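Enoyl-CoA hydratase/isomerase (Mycobacterium abscessus, PDB 3QXZ) probably catalyses the hydration or double-bond isomerisation of enoyl-coenzyme A thioesters, as many members of the crotonase family do. Local coordinates at residues Leu20-Pro25 and Pro62-Gly67; Ile102-Gly107 and Gly191-Met196; Ile112-Ala117 and Arg123-Glu128; Tyr131-Val136 and Val140-Leu145; Trp148-Leu153 and Ala160-Thr165. One frame throughout, in Å; residues are numbered along the deposited sequence.

Contact 1 of 5, residues Leu20-Pro25 and Pro62-Gly67; sequences LTLHGP and PAFCSG
Strand residue L22 and loop residue C65 are the nearest backbone pair, their CA atoms 7.1 Å apart, and no hydrogen bond joins the two segments. One methyl group does most of the bridging: L22 CD1 lies 3.8 Å from C65 CB and 3.9 Å from the carbonyl O of F64. The same methyl stands 4.2 Å from F64 CZ, over one face of the phenyl ring and displaced toward its rim. L22 CG sits beside the backbone N (chi1 -52°), and the extended second torsion then carries CD1 out to the loop. This is the crotonase fold at the exit of strand 54-59, where the chain turns a corner at F64; in relatives the loop that follows supplies part of the oxyanion hole. F64 directs its CB away from L22, yet its ring swings back under the leucine and also rests on L57 and N106. F64 O accepts a hydrogen bond from N29 ND2. Beyond the corner, the C65 thiol takes a long bond from the amide of G67, with N to SG 3.5 Å. On its other sides L22 packs against L9 and L35, between strand 8-14 and helix 33-48.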
# COMPACT_ATOMS: atom_id res chain seq x y z
N LEU A 20 23.05 -11.29 -12.25
CA LEU A 20 23.68 -11.86 -11.07
C LEU A 20 22.96 -13.13 -10.68
O LEU A 20 21.73 -13.12 -10.51
CB LEU A 20 23.64 -10.87 -9.92
CG LEU A 20 24.44 -9.58 -10.09
CD1 LEU A 20 24.14 -8.65 -8.95
CD2 LEU A 20 25.95 -9.89 -10.14
N THR A 21 23.73 -14.22 -10.52
CA THR A 21 23.14 -15.51 -10.16
C THR A 21 23.69 -16.00 -8.83
O THR A 21 24.91 -16.09 -8.65
CB THR A 21 23.42 -16.57 -11.25
OG1 THR A 21 22.94 -16.08 -12.51
CG2 THR A 21 22.69 -17.87 -10.92
N LEU A 22 22.78 -16.32 -7.91
CA LEU A 22 23.12 -16.91 -6.62
C LEU A 22 23.29 -18.40 -6.88
O LEU A 22 22.33 -19.08 -7.23
CB LEU A 22 22.01 -16.65 -5.59
CG LEU A 22 21.57 -15.20 -5.42
CD1 LEU A 22 20.35 -15.12 -4.50
CD2 LEU A 22 22.68 -14.32 -4.90
N HIS A 23 24.51 -18.89 -6.72
CA HIS A 23 24.87 -20.24 -7.18
C HIS A 23 25.41 -21.11 -6.05
O HIS A 23 26.60 -21.06 -5.72
CB HIS A 23 25.87 -20.14 -8.33
CG HIS A 23 26.29 -21.47 -8.88
ND1 HIS A 23 25.65 -22.07 -9.94
CD2 HIS A 23 27.30 -22.31 -8.53
CE1 HIS A 23 26.23 -23.23 -10.21
NE2 HIS A 23 27.24 -23.39 -9.37
N GLY A 24 24.53 -21.92 -5.46
CA GLY A 24 24.90 -22.87 -4.41
C GLY A 24 24.06 -24.13 -4.53
O GLY A 24 23.18 -24.36 -3.70
N PRO A 25 24.35 -24.97 -5.55
CA PRO A 25 23.54 -26.17 -5.84
C PRO A 25 23.33 -27.10 -4.64
O PRO A 25 22.22 -27.60 -4.46
CB PRO A 25 24.34 -26.86 -6.95
CG PRO A 25 25.02 -25.73 -7.66
CD PRO A 25 25.42 -24.79 -6.55
N PRO A 62 17.07 -25.40 -8.88
CA PRO A 62 15.65 -25.06 -8.92
C PRO A 62 15.21 -23.94 -7.96
O PRO A 62 14.02 -23.68 -7.85
CB PRO A 62 14.99 -26.38 -8.50
CG PRO A 62 15.96 -26.94 -7.50
CD PRO A 62 17.34 -26.51 -7.94
N ALA A 63 16.15 -23.30 -7.27
CA ALA A 63 15.76 -22.35 -6.24
C ALA A 63 16.22 -20.92 -6.55
O ALA A 63 17.11 -20.71 -7.38
CB ALA A 63 16.32 -22.80 -4.90
N PHE A 64 15.62 -19.94 -5.87
CA PHE A 64 16.19 -18.60 -5.88
C PHE A 64 17.23 -18.53 -4.76
O PHE A 64 18.43 -18.44 -5.02
CB PHE A 64 15.08 -17.54 -5.75
CG PHE A 64 15.61 -16.12 -5.67
CD1 PHE A 64 16.02 -15.44 -6.83
CD2 PHE A 64 15.69 -15.46 -4.44
CE1 PHE A 64 16.50 -14.13 -6.76
CE2 PHE A 64 16.17 -14.16 -4.35
CZ PHE A 64 16.57 -13.47 -5.52
N CYS A 65 16.78 -18.60 -3.49
CA CYS A 65 17.68 -18.56 -2.34
C CYS A 65 16.94 -19.12 -1.13
O CYS A 65 15.91 -18.58 -0.72
CB CYS A 65 18.17 -17.13 -2.06
SG CYS A 65 19.14 -16.98 -0.55
N SER A 66 17.45 -20.22 -0.59
CA SER A 66 16.82 -20.90 0.53
C SER A 66 17.03 -20.20 1.88
O SER A 66 16.53 -20.67 2.90
CB SER A 66 17.31 -22.35 0.63
OG SER A 66 18.72 -22.35 0.83
N GLY A 67 17.75 -19.09 1.88
CA GLY A 67 17.98 -18.31 3.10
C GLY A 67 19.08 -18.86 3.99
O GLY A 67 19.95 -19.60 3.52

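Contact 2 of 5, residues Ile102-Gly107 and Gly191-Met196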
# COMPACT_ATOMS: atom_id res chain seq x y z
N ILE A 102 15.63 -6.04 -11.22
CA ILE A 102 14.54 -6.99 -11.32
C ILE A 102 14.98 -8.31 -10.70
O ILE A 102 16.04 -8.84 -11.05
CB ILE A 102 14.19 -7.24 -12.81
CG1 ILE A 102 13.78 -5.94 -13.52
CG2 ILE A 102 13.07 -8.32 -12.92
CD1 ILE A 102 13.68 -6.08 -15.06
N ALA A 103 14.18 -8.83 -9.76
CA ALA A 103 14.44 -10.15 -9.18
C ALA A 103 13.63 -11.19 -9.93
O ALA A 103 12.37 -11.17 -9.92
CB ALA A 103 14.11 -10.14 -7.68
N ALA A 104 14.36 -12.05 -10.63
CA ALA A 104 13.78 -13.19 -11.33
C ALA A 104 13.81 -14.35 -10.35
O ALA A 104 14.80 -15.10 -10.25
CB ALA A 104 14.60 -13.50 -12.61
N VAL A 105 12.74 -14.42 -9.55
CA VAL A 105 12.64 -15.38 -8.44
C VAL A 105 12.15 -16.71 -9.02
O VAL A 105 10.96 -17.00 -9.09
CB VAL A 105 11.76 -14.84 -7.30
CG1 VAL A 105 11.77 -15.78 -6.14
CG2 VAL A 105 12.26 -13.45 -6.84
N ASN A 106 13.12 -17.48 -9.50
CA ASN A 106 12.88 -18.68 -10.31
C ASN A 106 12.46 -19.90 -9.51
O ASN A 106 12.21 -20.96 -10.08
CB ASN A 106 14.14 -19.01 -11.11
CG ASN A 106 15.34 -19.16 -10.22
OD1 ASN A 106 15.81 -18.19 -9.64
ND2 ASN A 106 15.82 -20.42 -10.05
N GLY A 107 12.44 -19.78 -8.19
CA GLY A 107 12.06 -20.89 -7.32
C GLY A 107 12.14 -20.45 -5.87
O GLY A 107 12.08 -19.24 -5.59
N GLY A 191 13.50 -15.72 -18.40
CA GLY A 191 13.28 -15.17 -19.73
C GLY A 191 12.36 -13.96 -19.71
O GLY A 191 12.60 -13.00 -20.44
N ALA A 192 11.32 -13.99 -18.89
CA ALA A 192 10.43 -12.84 -18.78
C ALA A 192 11.16 -11.64 -18.18
O ALA A 192 11.00 -10.50 -18.64
CB ALA A 192 9.18 -13.17 -17.96
N ALA A 193 11.97 -11.88 -17.15
CA ALA A 193 12.74 -10.81 -16.53
C ALA A 193 13.73 -10.19 -17.54
O ALA A 193 13.88 -8.96 -17.61
CB ALA A 193 13.47 -11.33 -15.30
N LEU A 194 14.37 -11.03 -18.34
CA LEU A 194 15.31 -10.56 -19.37
C LEU A 194 14.62 -9.76 -20.47
O LEU A 194 15.15 -8.73 -20.92
CB LEU A 194 16.14 -11.73 -19.96
CG LEU A 194 17.11 -12.37 -18.97
CD1 LEU A 194 17.71 -13.64 -19.52
CD2 LEU A 194 18.20 -11.41 -18.57
N ARG A 195 13.43 -10.18 -20.89
CA ARG A 195 12.69 -9.40 -21.90
C ARG A 195 12.36 -8.01 -21.35
O ARG A 195 12.49 -7.00 -22.06
CB ARG A 195 11.42 -10.12 -22.35
CG ARG A 195 11.70 -11.27 -23.35
CD ARG A 195 10.42 -11.84 -23.99
NE ARG A 195 9.48 -12.37 -23.00
CZ ARG A 195 9.55 -13.58 -22.44
NH1 ARG A 195 10.53 -14.42 -22.77
NH2 ARG A 195 8.64 -13.95 -21.56
N MET A 196 11.95 -7.96 -20.08
CA MET A 196 11.65 -6.68 -19.44
C MET A 196 12.91 -5.82 -19.32
O MET A 196 12.87 -4.62 -19.60
CB MET A 196 11.02 -6.93 -18.08
CG MET A 196 10.57 -5.66 -17.37
SD MET A 196 9.87 -5.97 -15.75
CE MET A 196 8.29 -6.67 -16.18
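The carbonyl O of A104, the strand residue whose methyl meets A193 across this contact, accepts a hydrogen bond from the hydroxyl of T58, and two residues on, N106 OD1 is gripped by the amide N of G59 and more weakly by the same hydroxyl. The faces that meet are apolar. A104 CB lies 3.6 Å from A193 CB, and the CA atoms of this pair are 5.8 Å apart. Two alanines here let the helix settle low on the strand, with axes 8.3 Å apart and the two chain directions nearly antiparallel, 163° between them. I102 completes the patch with both its branches. Its CG2 reaches A193 CB at 3.9 Å, while the longer branch, extended at its second torsion, passes beside the helix so that CD1 lies 3.9 Å from A193 O and 3.9 Å from M196 SD. M196 projects with CG anti to its backbone N (chi1 -176°) and stays straight as far as the sulfur. I102 CD1 therefore runs against CB, CG and SD in turn, the two side chains crossing at a slant, and CE turns off at the last bond (chi3 -73°). Helix 186-203 thus lies on one face of the six-stranded sheet of the crotonase fold: A193 also touches V56 of strand 54-59, A192 touches I124 of strand 122-126, V189, L190 and A197 extend the cover over strand 101-105, and M196 packs on I122 and on T165 of the second subunit.

Contact 3 of 5, residues Ile112-Ala117 and Arg123-Glu128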
# COMPACT_ATOMS: atom_id res chain seq x y z
N ILE A 112 15.87 -14.74 4.56
CA ILE A 112 16.64 -13.67 3.92
C ILE A 112 16.67 -13.83 2.38
O ILE A 112 16.87 -12.83 1.66
CB ILE A 112 18.05 -13.47 4.56
CG1 ILE A 112 18.59 -12.07 4.18
CG2 ILE A 112 18.96 -14.69 4.27
CD1 ILE A 112 19.54 -11.48 5.17
N GLY A 113 16.44 -15.04 1.88
CA GLY A 113 16.27 -15.20 0.43
C GLY A 113 15.10 -14.36 -0.09
O GLY A 113 15.19 -13.75 -1.16
N MET A 114 14.00 -14.36 0.67
CA MET A 114 12.88 -13.52 0.31
C MET A 114 13.10 -12.05 0.68
O MET A 114 12.78 -11.16 -0.12
CB MET A 114 11.59 -14.04 0.95
CG MET A 114 10.36 -13.14 0.69
SD MET A 114 9.97 -12.80 -1.05
CE MET A 114 9.37 -14.42 -1.48
N THR A 115 13.62 -11.77 1.88
CA THR A 115 13.73 -10.35 2.26
C THR A 115 14.72 -9.59 1.38
O THR A 115 14.47 -8.43 1.08
CB THR A 115 14.02 -10.15 3.76
OG1 THR A 115 15.32 -10.67 4.03
CG2 THR A 115 12.98 -10.86 4.63
N LEU A 116 15.79 -10.24 0.91
CA LEU A 116 16.66 -9.61 -0.10
C LEU A 116 15.96 -9.43 -1.44
O LEU A 116 16.21 -8.44 -2.15
CB LEU A 116 17.97 -10.36 -0.30
CG LEU A 116 18.88 -10.22 0.90
CD1 LEU A 116 20.04 -11.14 0.71
CD2 LEU A 116 19.35 -8.78 1.16
N ALA A 117 15.10 -10.37 -1.83
CA ALA A 117 14.33 -10.19 -3.07
C ALA A 117 13.40 -8.99 -2.98
O ALA A 117 13.14 -8.32 -4.01
CB ALA A 117 13.56 -11.45 -3.40
N ARG A 123 9.52 -7.86 -9.08
CA ARG A 123 9.68 -9.30 -8.83
C ARG A 123 8.78 -10.12 -9.74
O ARG A 123 7.59 -9.84 -9.87
CB ARG A 123 9.34 -9.65 -7.37
CG ARG A 123 10.51 -9.46 -6.40
CD ARG A 123 10.08 -9.45 -4.92
NE ARG A 123 9.19 -8.32 -4.66
CZ ARG A 123 9.58 -7.06 -4.63
NH1 ARG A 123 10.87 -6.72 -4.74
NH2 ARG A 123 8.67 -6.12 -4.53
N ILE A 124 9.38 -11.14 -10.34
CA ILE A 124 8.62 -12.15 -11.08
C ILE A 124 8.89 -13.46 -10.35
O ILE A 124 10.07 -13.83 -10.16
CB ILE A 124 9.08 -12.23 -12.55
CG1 ILE A 124 8.86 -10.87 -13.24
CG2 ILE A 124 8.31 -13.36 -13.29
CD1 ILE A 124 9.41 -10.85 -14.69
N LEU A 125 7.82 -14.13 -9.91
CA LEU A 125 7.94 -15.35 -9.09
C LEU A 125 7.48 -16.61 -9.81
O LEU A 125 6.51 -16.60 -10.57
CB LEU A 125 7.18 -15.21 -7.75
CG LEU A 125 7.93 -14.64 -6.55
CD1 LEU A 125 8.43 -13.21 -6.79
CD2 LEU A 125 7.02 -14.66 -5.30
N ALA A 126 8.18 -17.70 -9.51
CA ALA A 126 7.85 -19.03 -10.03
C ALA A 126 6.61 -19.57 -9.30
O ALA A 126 6.58 -19.63 -8.06
CB ALA A 126 9.02 -19.96 -9.80
N GLU A 127 5.63 -20.05 -10.08
CA GLU A 127 4.43 -20.67 -9.50
C GLU A 127 4.71 -21.87 -8.58
O GLU A 127 3.98 -22.10 -7.62
CB GLU A 127 3.43 -21.03 -10.61
CG GLU A 127 2.75 -19.79 -11.18
CD GLU A 127 2.12 -20.02 -12.55
OE1 GLU A 127 2.11 -21.17 -13.03
OE2 GLU A 127 1.62 -19.03 -13.14
N GLU A 128 5.78 -22.59 -8.88
CA GLU A 128 6.12 -23.82 -8.14
C GLU A 128 6.91 -23.57 -6.86
O GLU A 128 7.17 -24.50 -6.09
CB GLU A 128 6.89 -24.79 -9.04
CG GLU A 128 6.16 -25.24 -10.31
CD GLU A 128 6.43 -24.35 -11.53
OE1 GLU A 128 6.85 -23.17 -11.37
OE2 GLU A 128 6.21 -24.82 -12.66
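R123 leaves its strand toward A117 of segment 112-117, and its side chain can be traced atom by atom. CB lies 3.7 Å from CD1 of L125, its neighbour on the same face of the strand. CG stands beside the backbone N (chi1 -85°), where it touches A103 CB on the adjoining strand and passes 3.7 Å from A117 O. CD comes nearer to that oxygen, at 3.4 Å, and lies 4.3 Å from A117 CB. A bend at the third torsion (-63°) then turns the head group back: NE donates to L179 O, the strongest polar partner of this arginine, and NH1 donates to A117 O over 2.9 Å. That second bond is somewhat bent, 145° at the hydrogen, and the oxygen lies a little out of the guanidinium plane. NH1 also bonds to A120 O, so backbone carbonyls from three places hold the buried group and fix its rotation. In the crotonase fold this short helix stands against the central sheet, and in relatives its N-terminal end faces the thioester of the substrate; R123 ties the A117 carbonyl to strand 122-126. A second, looser touch lies one turn earlier, where M114, folded at its last two torsions, brings CE to 4.5 Å from L125 CD2. The Y131 side chain packs against both residues. Beyond the arginine, NH2 meets the L153 side chain, and A157 of the second subunit also packs on R123.

Contact 4 of 5, residues Tyr131-Val136 and Val140-Leu145; sequences YAIPQV and VAPDAL
Q135 wedges into the returning chain at V140-D143, in the part of the crotonase fold where the segment after strand 131-132 makes a 3-10 turn and doubles back; in related hydratases this region borders the active site. The packing is tightest around its aliphatic stem. Q135 CB and Q135 CG each lie 3.3 Å from the carbonyl O of A141. Backbone atoms close the turn beside it: V140 N donates to Q135 O over a longish 3.3 Å. V136 CA lies 3.5 Å from V140 O in a CA-H...O contact, 158° at the hydrogen. The apolar flank is looser. V136 CG1 stands 4.0 Å from P142 CD, and I133 CG2 meets P142 CB at 4.2 Å, with these two side chains crossing at about a right angle. V140 and D143 are partly exposed. S208 of the third subunit bonds to V140 O, and T212 of that chain packs on V136, A141 and P142. A 1,2-ethanediol molecule, probably from the crystallisation liquor, lies about 3 Å from the Q135 side chain. A bend at chi2 of 88° turns the amide toward D143, whose OD1 is bonded to T115. Q135 NE2 donates to D143 OD2 at 3.0 Å in a nearly straight bond that lies in the amide plane but reaches the oxygen from above the carboxylate plane.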
# COMPACT_ATOMS: atom_id res chain seq x y z
N TYR A 131 7.63 -19.88 -0.70
CA TYR A 131 7.98 -18.52 -0.27
C TYR A 131 7.56 -18.32 1.17
O TYR A 131 6.45 -18.67 1.54
CB TYR A 131 7.27 -17.49 -1.17
CG TYR A 131 7.61 -17.74 -2.63
CD1 TYR A 131 8.93 -17.62 -3.08
CD2 TYR A 131 6.63 -18.18 -3.52
CE1 TYR A 131 9.27 -17.92 -4.39
CE2 TYR A 131 6.95 -18.47 -4.84
CZ TYR A 131 8.27 -18.33 -5.26
OH TYR A 131 8.61 -18.63 -6.58
N ALA A 132 8.46 -17.79 2.00
CA ALA A 132 8.12 -17.55 3.41
C ALA A 132 9.16 -16.64 4.00
O ALA A 132 10.31 -16.60 3.52
CB ALA A 132 8.09 -18.87 4.22
N ILE A 133 8.77 -15.97 5.09
CA ILE A 133 9.69 -15.17 5.92
C ILE A 133 9.51 -15.74 7.33
O ILE A 133 8.79 -15.16 8.14
CB ILE A 133 9.36 -13.67 5.82
CG1 ILE A 133 9.40 -13.21 4.36
CG2 ILE A 133 10.33 -12.84 6.65
CD1 ILE A 133 8.77 -11.81 4.13
N PRO A 134 10.15 -16.90 7.62
CA PRO A 134 9.78 -17.64 8.82
C PRO A 134 10.67 -17.40 10.02
O PRO A 134 10.62 -18.18 10.98
CB PRO A 134 9.90 -19.09 8.36
CG PRO A 134 11.10 -19.06 7.45
CD PRO A 134 11.06 -17.69 6.76
N GLN A 135 11.47 -16.33 9.99
CA GLN A 135 12.45 -16.07 11.06
C GLN A 135 11.86 -16.14 12.48
O GLN A 135 12.52 -16.65 13.39
CB GLN A 135 13.05 -14.68 10.84
CG GLN A 135 14.17 -14.60 9.77
CD GLN A 135 13.65 -14.35 8.35
OE1 GLN A 135 12.58 -14.82 7.95
NE2 GLN A 135 14.43 -13.59 7.57
N VAL A 136 10.64 -15.62 12.68
CA VAL A 136 10.07 -15.65 14.06
C VAL A 136 9.81 -17.06 14.58
O VAL A 136 9.78 -17.26 15.79
CB VAL A 136 8.77 -14.80 14.20
CG1 VAL A 136 9.04 -13.31 13.91
CG2 VAL A 136 7.63 -15.37 13.33
N VAL A 140 14.38 -15.75 15.93
CA VAL A 140 14.92 -14.46 15.50
C VAL A 140 13.78 -13.60 14.90
O VAL A 140 12.69 -13.67 15.40
CB VAL A 140 16.20 -14.59 14.65
CG1 VAL A 140 17.38 -15.03 15.57
CG2 VAL A 140 16.03 -15.53 13.49
N ALA A 141 14.04 -12.76 13.90
CA ALA A 141 13.00 -11.84 13.42
C ALA A 141 13.31 -11.51 11.99
O ALA A 141 14.40 -11.79 11.51
CB ALA A 141 12.96 -10.59 14.28
N PRO A 142 12.35 -10.89 11.28
CA PRO A 142 12.62 -10.53 9.88
C PRO A 142 13.80 -9.58 9.79
O PRO A 142 14.08 -8.81 10.72
CB PRO A 142 11.30 -9.85 9.42
CG PRO A 142 10.24 -10.45 10.36
CD PRO A 142 10.96 -10.57 11.69
N ASP A 143 14.50 -9.65 8.67
CA ASP A 143 15.76 -8.97 8.46
C ASP A 143 15.74 -8.22 7.12
O ASP A 143 14.74 -8.22 6.38
CB ASP A 143 16.92 -9.99 8.57
CG ASP A 143 16.66 -11.24 7.75
OD1 ASP A 143 16.00 -11.16 6.71
OD2 ASP A 143 17.11 -12.33 8.17
N ALA A 144 16.88 -7.60 6.83
CA ALA A 144 17.11 -6.87 5.58
C ALA A 144 15.95 -5.93 5.24
O ALA A 144 15.47 -5.87 4.10
CB ALA A 144 17.35 -7.85 4.44
N LEU A 145 15.50 -5.20 6.26
CA LEU A 145 14.50 -4.14 6.10
C LEU A 145 13.10 -4.66 5.72
O LEU A 145 12.24 -3.87 5.30
CB LEU A 145 14.98 -3.02 5.12
CG LEU A 145 15.77 -1.93 5.84
CD1 LEU A 145 16.44 -1.01 4.82
CD2 LEU A 145 14.81 -1.10 6.70

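Contact 5 of 5, residues Trp148-Leu153 and Ala160-Thr165; sequences WTLPRL and AELLLT
The guanidinium of R152 lies over the indole of W148, the two residues standing two places to either side of L150, which crosses to L163. W148 NE1 sits 3.2 Å above the centre of the guanidinium, and R152 NE lies 3.5 Å above the indole plane toward its rim. At the edge, R152 NH1 donates to W148 O over 2.9 Å. W148 O lies in the guanidinium plane; this bond and the indole on the face together limit the group's rotation. The F95 ring also meets the indole, at about 40°. L150 lies where helix 146-149 is followed by helix 151-165, and the contact joins this junction to the C-terminal part of the longer helix, in a region of the crotonase fold that borders neighbouring subunits. A chi1 of -172° turns the L150 chain away from its own amide nitrogen, sending CD2 toward L163; the two leucines meet tip to tip, with L150 CD2 3.7 Å from L163 CD2 and 3.8 Å from L163 CG. L163 is further packed against T212 of the third subunit. In the helix behind it, E161 O is held from opposite faces by T165 N at 3.0 Å and T165 OG1 at 2.6 Å. The carboxylate of E161 forms a salt bridge with R173 and bonds to N181 of the third subunit.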
# COMPACT_ATOMS: atom_id res chain seq x y z
N TRP A 148 10.07 -2.67 6.74
CA TRP A 148 9.85 -1.44 5.99
C TRP A 148 9.41 -1.72 4.54
O TRP A 148 8.48 -1.07 4.03
CB TRP A 148 11.18 -0.65 6.03
CG TRP A 148 11.19 0.68 5.36
CD1 TRP A 148 10.83 1.88 5.90
CD2 TRP A 148 11.59 0.95 4.02
NE1 TRP A 148 10.94 2.88 4.95
CE2 TRP A 148 11.42 2.34 3.80
CE3 TRP A 148 12.10 0.16 2.99
CZ2 TRP A 148 11.73 2.94 2.57
CZ3 TRP A 148 12.41 0.77 1.77
CH2 TRP A 148 12.22 2.15 1.59
N THR A 149 10.05 -2.67 3.86
CA THR A 149 9.70 -2.94 2.46
C THR A 149 8.33 -3.60 2.38
O THR A 149 7.54 -3.28 1.47
CB THR A 149 10.70 -3.87 1.77
OG1 THR A 149 10.80 -5.07 2.54
CG2 THR A 149 12.09 -3.21 1.61
N LEU A 150 8.01 -4.50 3.29
CA LEU A 150 6.84 -5.35 3.06
C LEU A 150 5.49 -4.61 3.17
O LEU A 150 4.66 -4.77 2.28
CB LEU A 150 6.87 -6.61 3.96
CG LEU A 150 5.80 -7.66 3.66
CD1 LEU A 150 5.84 -8.14 2.20
CD2 LEU A 150 5.98 -8.83 4.63
N PRO A 151 5.26 -3.79 4.21
CA PRO A 151 3.97 -3.07 4.22
C PRO A 151 3.82 -2.11 3.04
O PRO A 151 2.68 -1.81 2.62
CB PRO A 151 3.97 -2.33 5.57
CG PRO A 151 5.44 -2.22 5.94
CD PRO A 151 6.06 -3.51 5.42
N ARG A 152 4.94 -1.65 2.48
CA ARG A 152 4.92 -0.75 1.31
C ARG A 152 4.57 -1.51 0.03
O ARG A 152 4.38 -0.86 -1.01
CB ARG A 152 6.25 -0.03 1.18
CG ARG A 152 6.36 1.13 2.13
CD ARG A 152 7.80 1.72 2.21
NE ARG A 152 7.82 2.86 3.12
CZ ARG A 152 7.76 2.78 4.44
NH1 ARG A 152 7.77 1.59 5.04
NH2 ARG A 152 7.68 3.86 5.17
N LEU A 153 4.45 -2.83 0.09
CA LEU A 153 3.98 -3.65 -1.03
C LEU A 153 2.53 -4.09 -0.81
O LEU A 153 1.72 -4.01 -1.72
CB LEU A 153 4.87 -4.89 -1.17
CG LEU A 153 6.31 -4.59 -1.56
CD1 LEU A 153 7.21 -5.78 -1.33
CD2 LEU A 153 6.31 -4.15 -3.04
N ALA A 160 1.72 -8.08 8.44
CA ALA A 160 1.70 -8.65 9.79
C ALA A 160 1.54 -10.16 9.73
O ALA A 160 2.18 -10.89 10.50
CB ALA A 160 0.59 -7.99 10.61
N GLU A 161 0.65 -10.66 8.88
CA GLU A 161 0.46 -12.12 8.80
C GLU A 161 1.77 -12.79 8.39
O GLU A 161 2.20 -13.76 9.03
CB GLU A 161 -0.61 -12.44 7.77
CG GLU A 161 -0.86 -13.92 7.60
CD GLU A 161 -1.83 -14.24 6.48
OE1 GLU A 161 -2.51 -13.35 5.95
OE2 GLU A 161 -1.87 -15.42 6.10
N LEU A 162 2.43 -12.32 7.33
CA LEU A 162 3.63 -12.99 6.86
C LEU A 162 4.76 -12.89 7.88
O LEU A 162 5.48 -13.87 8.10
CB LEU A 162 4.05 -12.45 5.49
CG LEU A 162 3.00 -12.63 4.38
CD1 LEU A 162 3.54 -12.17 3.02
CD2 LEU A 162 2.51 -14.09 4.30
N LEU A 163 4.90 -11.74 8.54
CA LEU A 163 6.03 -11.55 9.49
C LEU A 163 5.80 -12.16 10.86
O LEU A 163 6.74 -12.69 11.47
CB LEU A 163 6.36 -10.07 9.64
CG LEU A 163 6.74 -9.35 8.34
CD1 LEU A 163 7.12 -7.91 8.68
CD2 LEU A 163 7.86 -10.07 7.60
N LEU A 164 4.57 -12.11 11.36
CA LEU A 164 4.27 -12.59 12.71
C LEU A 164 3.99 -14.08 12.73
O LEU A 164 4.21 -14.72 13.76
CB LEU A 164 3.09 -11.83 13.32
CG LEU A 164 3.26 -10.34 13.57
CD1 LEU A 164 2.02 -9.71 14.12
CD2 LEU A 164 4.43 -10.09 14.55
N THR A 165 3.49 -14.65 11.64
CA THR A 165 3.26 -16.10 11.62
C THR A 165 4.38 -16.84 10.92
O THR A 165 4.55 -18.04 11.16
CB THR A 165 1.91 -16.52 10.96
OG1 THR A 165 1.97 -16.33 9.54
CG2 THR A 165 0.72 -15.79 11.56

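Overall arrangement
Contacts 1, 2 and 3 form one buried block around the central sheet: contact 2 lies about 14 Å from contact 1 and 10 Å from contact 3, centre to centre. A63 bonds to N106, and V105 pairs with I124 and A126 on the adjacent strand. F64 and C65 pack on G113, bringing together the loop and helix that in relatives build the oxyanion hole. A T115-D143 hydrogen bond carries contact 3 into contact 4 beside this probable active site. Contact 5, centred about 9 Å from contact 4 but 23 Å from contact 1, meets contact 4 where V136 CG2 packs on L163 O. The potassium site of L46, D47, D49, V52 and T99 is separate; the I102 side chain is about 13 Å from a bound potassium ion.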